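Local structure of pectate lyase/Amb allergen (Acidovorax citrulli, 4HWV) at residues L371-S385 against S418-N432. The protein probably cleaves pectate, a plant cell-wall polysaccharide, as a secreted calcium-binding lyase of polysaccharide lyase family 1. Numbering follows the deposited sequence. Where two conformers were deposited one is given.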
ATOM      1  N   LEU A 371       3.312  29.781   7.104  1.00  7.49           N
ATOM      2  CA  LEU A 371       2.545  31.021   7.243  1.00  7.55           C
ATOM      3  C   LEU A 371       2.254  31.548   5.847  1.00  7.14           C
ATOM      4  O   LEU A 371       3.119  32.155   5.218  1.00  8.10           O
ATOM      5  CB  LEU A 371       3.323  32.070   8.050  1.00  8.20           C
ATOM      6  CG  LEU A 371       2.677  33.457   8.133  1.00  8.57           C
ATOM      7  CD1 LEU A 371       1.302  33.395   8.760  1.00  9.35           C
ATOM      8  CD2 LEU A 371       3.585  34.420   8.907  1.00  9.25           C
ATOM      9  N   GLY A 372       1.056  31.275   5.349  1.00  6.66           N
ATOM     10  CA  GLY A 372       0.611  31.830   4.094  1.00  6.61           C
ATOM     11  C   GLY A 372      -0.126  33.139   4.266  1.00  7.02           C
ATOM     12  O   GLY A 372      -0.144  33.744   5.347  1.00  7.45           O
ATOM     13  N   GLN A 373      -0.739  33.570   3.173  1.00  6.32           N
ATOM     14  CA  GLN A 373      -1.271  34.923   3.078  1.00  6.79           C
ATOM     15  C   GLN A 373      -2.290  35.220   4.161  1.00  7.34           C
ATOM     16  O   GLN A 373      -3.341  34.586   4.196  1.00  7.16           O
ATOM     17  CB  GLN A 373      -1.924  35.120   1.720  1.00  7.56           C
ATOM     18  CG  GLN A 373      -2.260  36.581   1.442  1.00  8.10           C
ATOM     19  CD  GLN A 373      -1.042  37.454   1.378  1.00  9.39           C
ATOM     20  OE1 GLN A 373      -0.001  37.046   0.865  1.00  9.43           O
ATOM     21  NE2 GLN A 373      -1.161  38.674   1.900  1.00 10.96           N
ATOM     22  N   SER A 374      -1.969  36.179   5.033  1.00  7.96           N
ATOM     23  CA  SER A 374      -2.861  36.629   6.117  1.00  8.43           C
ATOM     24  C   SER A 374      -3.192  35.531   7.128  1.00  7.66           C
ATOM     25  O   SER A 374      -4.128  35.658   7.915  1.00  7.98           O
ATOM     26  CB  SER A 374      -4.144  37.266   5.578  1.00  8.90           C
ATOM     27  OG  SER A 374      -3.853  38.432   4.825  1.00 10.29           O
ATOM     28  N   GLY A 375      -2.413  34.454   7.129  1.00  6.77           N
ATOM     29  CA  GLY A 375      -2.560  33.439   8.153  1.00  6.70           C
ATOM     30  C   GLY A 375      -2.120  33.979   9.504  1.00  6.50           C
ATOM     31  O   GLY A 375      -1.313  34.903   9.599  1.00  7.08           O
ATOM     32  N   LYS A 376      -2.647  33.382  10.561  1.00  6.54           N
ATOM     33  CA  LYS A 376      -2.285  33.782  11.916  1.00  6.89           C
ATOM     34  C   LYS A 376      -2.055  32.501  12.705  1.00  6.70           C
ATOM     35  O   LYS A 376      -2.994  31.873  13.214  1.00  7.51           O
ATOM     36  CB  LYS A 376      -3.368  34.682  12.517  1.00  8.80           C
ATOM     37  CG  LYS A 376      -3.552  35.978  11.705  1.00 10.76           C
ATOM     38  CD  LYS A 376      -4.683  36.850  12.191  1.00 11.20           C
ATOM     39  CE  LYS A 376      -4.936  37.957  11.165  1.00 10.64           C
ATOM     40  NZ  LYS A 376      -5.379  37.381   9.850  1.00 11.03           N
ATOM     41  N   VAL A 377      -0.795  32.092  12.744  1.00  6.33           N
ATOM     42  CA  VAL A 377      -0.409  30.775  13.238  1.00  6.55           C
ATOM     43  C   VAL A 377       0.133  30.877  14.653  1.00  5.94           C
ATOM     44  O   VAL A 377       0.951  31.751  14.963  1.00  5.76           O
ATOM     45  CB  VAL A 377       0.641  30.128  12.302  1.00  6.99           C
ATOM     46  CG1 VAL A 377       1.127  28.814  12.867  1.00  7.79           C
ATOM     47  CG2 VAL A 377       0.058  29.954  10.903  1.00  8.08           C
ATOM     48  N   HIS A 378      -0.346  29.993  15.525  1.00  5.70           N
ATOM     49  CA  HIS A 378       0.087  29.982  16.925  1.00  5.33           C
ATOM     50  C   HIS A 378       0.488  28.540  17.242  1.00  5.15           C
ATOM     51  O   HIS A 378      -0.375  27.655  17.278  1.00  5.36           O
ATOM     52  CB  HIS A 378      -1.076  30.426  17.826  1.00  5.85           C
ATOM     53  CG  HIS A 378      -0.671  30.800  19.217  1.00  5.81           C
ATOM     54  ND1 HIS A 378      -0.379  32.096  19.572  1.00  7.04           N
ATOM     55  CD2 HIS A 378      -0.545  30.056  20.348  1.00  6.20           C
ATOM     56  CE1 HIS A 378      -0.063  32.134  20.855  1.00  7.49           C
ATOM     57  NE2 HIS A 378      -0.168  30.914  21.352  1.00  7.11           N
ATOM     58  N   ALA A 379       1.780  28.309  17.463  1.00  4.94           N
ATOM     59  CA  ALA A 379       2.312  26.948  17.610  1.00  4.88           C
ATOM     60  C   ALA A 379       2.925  26.771  18.989  1.00  5.94           C
ATOM     61  O   ALA A 379       3.823  27.517  19.356  1.00  7.20           O
ATOM     62  CB  ALA A 379       3.371  26.681  16.543  1.00  5.99           C
ATOM     63  N   GLU A 380       2.465  25.771  19.738  1.00  5.60           N
ATOM     64  CA  GLU A 380       2.966  25.561  21.097  1.00  5.84           C
ATOM     65  C   GLU A 380       3.294  24.103  21.379  1.00  5.66           C
ATOM     66  O   GLU A 380       2.466  23.216  21.141  1.00  6.23           O
ATOM     67  CB  GLU A 380       1.942  26.043  22.135  1.00  6.37           C
ATOM     68  CG  GLU A 380       1.767  27.559  22.135  1.00  6.39           C
ATOM     69  CD  GLU A 380       0.547  28.030  22.889  1.00  7.54           C
ATOM     70  OE1 GLU A 380      -0.525  27.419  22.725  1.00  7.06           O
ATOM     71  OE2 GLU A 380       0.662  29.031  23.623  1.00  9.09           O
ATOM     72  N   ASN A 381       4.485  23.877  21.937  1.00  5.53           N
ATOM     73  CA  ASN A 381       4.872  22.559  22.450  1.00  5.19           C
ATOM     74  C   ASN A 381       4.655  21.421  21.452  1.00  5.07           C
ATOM     75  O   ASN A 381       4.119  20.360  21.786  1.00  5.11           O
ATOM     76  CB  ASN A 381       4.202  22.264  23.802  1.00  6.33           C
ATOM     77  CG  ASN A 381       4.660  23.223  24.894  1.00  8.00           C
ATOM     78  OD1 ASN A 381       5.158  24.323  24.625  1.00  9.23           O
ATOM     79  ND2 ASN A 381       4.460  22.812  26.138  1.00  8.63           N
ATOM     80  N   ASN A 382       5.093  21.664  20.225  1.00  4.81           N
ATOM     81  CA  ASN A 382       5.122  20.621  19.203  1.00  5.35           C
ATOM     82  C   ASN A 382       6.504  19.982  19.205  1.00  5.83           C
ATOM     83  O   ASN A 382       7.518  20.678  19.380  1.00  6.14           O
ATOM     84  CB  ASN A 382       4.829  21.206  17.824  1.00  4.96           C
ATOM     85  CG  ASN A 382       3.420  21.779  17.732  1.00  4.92           C
ATOM     86  OD1 ASN A 382       2.453  21.031  17.621  1.00  5.28           O
ATOM     87  ND2 ASN A 382       3.301  23.106  17.788  1.00  5.64           N
ATOM     88  N   VAL A 383       6.539  18.669  18.993  1.00  5.78           N
ATOM     89  CA  VAL A 383       7.791  17.928  18.875  1.00  6.35           C
ATOM     90  C   VAL A 383       7.986  17.474  17.446  1.00  5.98           C
ATOM     91  O   VAL A 383       7.057  16.962  16.835  1.00  5.68           O
ATOM     92  CB  VAL A 383       7.790  16.703  19.786  1.00  7.85           C
ATOM     93  CG1 VAL A 383       9.046  15.848  19.554  1.00  9.25           C
ATOM     94  CG2 VAL A 383       7.670  17.125  21.229  1.00  9.35           C
ATOM     95  N   VAL A 384       9.200  17.666  16.937  1.00  5.97           N
ATOM     96  CA  VAL A 384       9.552  17.256  15.592  1.00  6.67           C
ATOM     97  C   VAL A 384      10.756  16.317  15.640  1.00  6.98           C
ATOM     98  O   VAL A 384      11.809  16.670  16.185  1.00  8.43           O
ATOM     99  CB  VAL A 384       9.881  18.489  14.691  1.00  7.21           C
ATOM    100  CG1 VAL A 384      10.204  18.054  13.256  1.00  8.17           C
ATOM    101  CG2 VAL A 384       8.752  19.503  14.732  1.00  8.57           C
ATOM    102  N   SER A 385      10.575  15.120  15.091  1.00  6.78           N
ATOM    103  CA  SER A 385      11.677  14.199  14.849  0.50  6.69           C
ATOM    104  C   SER A 385      11.874  14.133  13.349  1.00  7.19           C
ATOM    105  O   SER A 385      11.036  13.581  12.640  1.00  7.67           O
ATOM    106  CB  SER A 385      11.335  12.804  15.355  0.50  6.38           C
ATOM    107  OG  SER A 385      12.336  11.881  14.955  0.50  6.62           O
ATOM    108  N   SER A 418      -5.718  44.876  10.679  1.00 15.69           N
ATOM    109  CA  SER A 418      -5.385  43.850  11.669  1.00 16.30           C
ATOM    110  C   SER A 418      -5.811  42.460  11.199  1.00 15.03           C
ATOM    111  O   SER A 418      -5.085  41.487  11.375  1.00 15.93           O
ATOM    112  CB  SER A 418      -5.990  44.169  13.042  1.00 17.38           C
ATOM    113  OG  SER A 418      -7.407  44.224  12.998  1.00 18.77           O
ATOM    114  N   GLU A 419      -6.985  42.367  10.587  1.00 13.41           N
ATOM    115  CA  GLU A 419      -7.473  41.077  10.106  1.00 12.29           C
ATOM    116  C   GLU A 419      -6.670  40.570   8.913  1.00 11.01           C
ATOM    117  O   GLU A 419      -6.709  39.388   8.597  1.00 11.09           O
ATOM    118  CB  GLU A 419      -8.944  41.163   9.730  1.00 12.37           C
ATOM    119  CG  GLU A 419      -9.862  41.455  10.894  1.00 13.04           C
ATOM    120  CD  GLU A 419     -11.303  41.594  10.447  1.00 13.55           C
ATOM    121  OE1 GLU A 419     -12.041  40.579  10.481  1.00 14.10           O
ATOM    122  OE2 GLU A 419     -11.699  42.714  10.055  1.00 13.34           O
ATOM    123  N   CYS A 420      -5.942  41.465   8.249  1.00 10.49           N
ATOM    124  CA  CYS A 420      -5.185  41.084   7.065  1.00 10.30           C
ATOM    125  C   CYS A 420      -3.708  40.821   7.343  1.00  9.96           C
ATOM    126  O   CYS A 420      -2.963  40.441   6.446  1.00  9.64           O
ATOM    127  CB  CYS A 420      -5.393  42.126   5.961  1.00 11.22           C
ATOM    128  SG  CYS A 420      -7.142  42.212   5.499  1.00 11.66           S
ATOM    129  N   ALA A 421      -3.288  41.008   8.589  1.00 10.24           N
ATOM    130  CA  ALA A 421      -1.911  40.725   8.944  1.00 10.17           C
ATOM    131  C   ALA A 421      -1.603  39.234   8.800  1.00  9.45           C
ATOM    132  O   ALA A 421      -2.489  38.391   8.947  1.00  9.85           O
ATOM    133  CB  ALA A 421      -1.630  41.190  10.377  1.00 11.39           C
ATOM    134  N   SER A 422      -0.337  38.930   8.516  1.00  8.55           N
ATOM    135  CA  SER A 422       0.182  37.571   8.483  1.00  8.62           C
ATOM    136  C   SER A 422       1.085  37.452   9.693  1.00  8.61           C
ATOM    137  O   SER A 422       2.109  38.135   9.758  1.00  9.30           O
ATOM    138  CB  SER A 422       1.015  37.334   7.223  1.00  9.15           C
ATOM    139  OG  SER A 422       0.262  37.553   6.040  1.00  9.33           O
ATOM    140  N   THR A 423       0.720  36.611  10.658  1.00  7.64           N
ATOM    141  CA  THR A 423       1.456  36.563  11.919  1.00  7.33           C
ATOM    142  C   THR A 423       1.797  35.139  12.338  1.00  7.12           C
ATOM    143  O   THR A 423       1.094  34.182  11.999  1.00  7.73           O
ATOM    144  CB  THR A 423       0.689  37.274  13.064  1.00  8.20           C
ATOM    145  OG1 THR A 423      -0.449  36.496  13.450  1.00  8.92           O
ATOM    146  CG2 THR A 423       0.221  38.656  12.634  1.00  8.91           C
ATOM    147  N   PHE A 424       2.900  35.007  13.059  1.00  7.57           N
ATOM    148  CA  PHE A 424       3.366  33.696  13.505  1.00  7.34           C
ATOM    149  C   PHE A 424       3.918  33.790  14.918  1.00  8.15           C
ATOM    150  O   PHE A 424       4.711  34.683  15.231  1.00  9.95           O
ATOM    151  CB  PHE A 424       4.437  33.159  12.541  1.00  8.05           C
ATOM    152  CG  PHE A 424       4.918  31.763  12.878  1.00  8.31           C
ATOM    153  CD1 PHE A 424       5.927  31.559  13.816  1.00  9.08           C
ATOM    154  CD2 PHE A 424       4.381  30.657  12.238  1.00  8.81           C
ATOM    155  CE1 PHE A 424       6.372  30.262  14.112  1.00  9.44           C
ATOM    156  CE2 PHE A 424       4.813  29.374  12.531  1.00  9.80           C
ATOM    157  CZ  PHE A 424       5.805  29.176  13.477  1.00  9.97           C
ATOM    158  N   TYR A 425       3.492  32.868  15.775  1.00  7.05           N
ATOM    159  CA  TYR A 425       4.003  32.741  17.129  1.00  6.80           C
ATOM    160  C   TYR A 425       4.383  31.291  17.352  1.00  6.46           C
ATOM    161  O   TYR A 425       3.646  30.391  16.976  1.00  6.47           O
ATOM    162  CB  TYR A 425       2.926  33.138  18.142  1.00  7.32           C
ATOM    163  CG  TYR A 425       3.297  32.860  19.585  1.00  8.66           C
ATOM    164  CD1 TYR A 425       3.006  31.629  20.178  1.00  9.11           C
ATOM    165  CD2 TYR A 425       3.908  33.834  20.365  1.00 10.60           C
ATOM    166  CE1 TYR A 425       3.339  31.366  21.499  1.00  9.81           C
ATOM    167  CE2 TYR A 425       4.233  33.583  21.691  1.00 11.63           C
ATOM    168  CZ  TYR A 425       3.944  32.345  22.253  1.00 11.04           C
ATOM    169  OH  TYR A 425       4.263  32.096  23.574  1.00 12.90           O
ATOM    170  N   ASP A 426       5.529  31.050  17.976  1.00  6.65           N
ATOM    171  CA  ASP A 426       5.772  29.719  18.535  1.00  6.81           C
ATOM    172  C   ASP A 426       6.462  29.764  19.881  1.00  7.01           C
ATOM    173  O   ASP A 426       7.210  30.697  20.198  1.00  8.27           O
ATOM    174  CB  ASP A 426       6.516  28.755  17.580  1.00  7.54           C
ATOM    175  CG  ASP A 426       8.033  28.972  17.556  1.00  8.80           C
ATOM    176  OD1 ASP A 426       8.470  30.127  17.359  1.00  9.56           O
ATOM    177  OD2 ASP A 426       8.798  27.980  17.708  1.00  8.56           O
ATOM    178  N   SER A 427       6.175  28.738  20.671  1.00  6.68           N
ATOM    179  CA  SER A 427       6.836  28.524  21.942  0.63  7.03           C
ATOM    180  C   SER A 427       6.967  27.021  22.149  1.00  6.40           C
ATOM    181  O   SER A 427       6.103  26.250  21.718  1.00  6.83           O
ATOM    182  CB  SER A 427       6.004  29.136  23.064  0.63  8.79           C
ATOM    183  OG  SER A 427       6.655  29.002  24.306  0.63  9.36           O
ATOM    184  N   GLY A 428       8.024  26.601  22.826  1.00  6.77           N
ATOM    185  CA  GLY A 428       8.182  25.211  23.181  1.00  7.32           C
ATOM    186  C   GLY A 428       8.393  24.223  22.044  1.00  6.89           C
ATOM    187  O   GLY A 428       8.271  23.031  22.266  1.00  7.79           O
ATOM    188  N   THR A 429       8.757  24.687  20.854  1.00  5.83           N
ATOM    189  CA  THR A 429       9.022  23.768  19.755  1.00  6.39           C
ATOM    190  C   THR A 429      10.300  22.987  20.044  1.00  6.75           C
ATOM    191  O   THR A 429      11.325  23.583  20.412  1.00  7.41           O
ATOM    192  CB  THR A 429       9.228  24.511  18.434  1.00  6.69           C
ATOM    193  OG1 THR A 429       8.073  25.317  18.174  1.00  7.14           O
ATOM    194  CG2 THR A 429       9.421  23.504  17.295  1.00  7.59           C
ATOM    195  N   VAL A 430      10.253  21.669  19.849  1.00  6.89           N
ATOM    196  CA  VAL A 430      11.445  20.839  19.984  1.00  8.23           C
ATOM    197  C   VAL A 430      11.730  20.153  18.664  1.00  8.45           C
ATOM    198  O   VAL A 430      10.834  19.570  18.067  1.00 10.12           O
ATOM    199  CB  VAL A 430      11.271  19.804  21.112  1.00 10.10           C
ATOM    200  CG1 VAL A 430      12.474  18.845  21.189  1.00 11.59           C
ATOM    201  CG2 VAL A 430      11.089  20.535  22.427  1.00 10.86           C
ATOM    202  N   LEU A 431      12.957  20.284  18.182  1.00  7.24           N
ATOM    203  CA  LEU A 431      13.391  19.637  16.955  1.00  7.43           C
ATOM    204  C   LEU A 431      14.570  18.746  17.290  1.00  7.77           C
ATOM    205  O   LEU A 431      15.615  19.226  17.755  1.00  8.03           O
ATOM    206  CB  LEU A 431      13.788  20.683  15.914  1.00  7.35           C
ATOM    207  CG  LEU A 431      14.480  20.185  14.649  1.00  7.62           C
ATOM    208  CD1 LEU A 431      13.573  19.213  13.866  1.00  8.05           C
ATOM    209  CD2 LEU A 431      14.898  21.369  13.784  1.00  9.19           C
ATOM    210  N   ASN A 432      14.396  17.445  17.088  1.00  8.00           N
ATOM    211  CA  ASN A 432      15.462  16.476  17.327  1.00  8.69           C
ATOM    212  C   ASN A 432      16.090  16.640  18.702  1.00  9.33           C
ATOM    213  O   ASN A 432      17.308  16.639  18.866  1.00 10.23           O
ATOM    214  CB  ASN A 432      16.503  16.529  16.201  1.00  8.67           C
ATOM    215  CG  ASN A 432      15.906  16.088  14.876  1.00  9.43           C
ATOM    216  OD1 ASN A 432      14.925  15.346  14.870  1.00  9.84           O
ATOM    217  ND2 ASN A 432      16.464  16.546  13.767  1.00 10.54           N
TER
HETATM  218  O   HOH W   1      -0.263  34.342  15.231  1.00  8.36           O
HETATM  219  O   HOH W   2       2.949  29.936  24.659  1.00 14.60           O
HETATM  220  O   HOH W   3       5.704  26.754  25.656  1.00 12.69           O
HETATM  221  O   HOH W   4       5.661  24.467  19.036  1.00  6.40           O
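H378 and Y425 stack on neighbouring coils of the right-handed parallel beta-helix of polysaccharide lyase family 1, an instance of how such a solenoid repeats like groups from rung to rung. Strands 376-380 and 423-427 run parallel, joined by backbone bonds such as V377 N to T423 O (2.9 Å). With CG anti to the backbone N in both residues (chi1 -165° in H378, 172° in Y425), the two rings lie side by side and point the same way. They form an offset stack, centroids 4.3 Å apart. H378 NE2 makes a weak bond to E380 OE2. A water bridges that oxygen to Y425 OH; E380 OE1 instead binds H347 and Y462.

On the other face of these strands, V377 CG1 meets the F424 ring obliquely, 3.7 Å from CE2, and L371 CD2 reaches F424 CB. Helix 438-445 packs against L371 and F424, whereas L348 of the preceding coil touches V377.

At the start of strand 376-380 the K376 chain runs extended until it bends at chi4 (63°), carrying NZ back to E419 O (2.7 Å), approached from above its carbonyl plane, to S374 O (2.9 Å) and, weakly, to A421 O. One ammonium thus ties three backbone carbonyls together. Beside the turn from G372 to G375, two serine hydroxyls bond to backbone across the contact: S422 OG accepts from S374 N at 2.8 Å, and S374 OG donates to C420 O at 2.7 Å, standing above that carbonyl's plane.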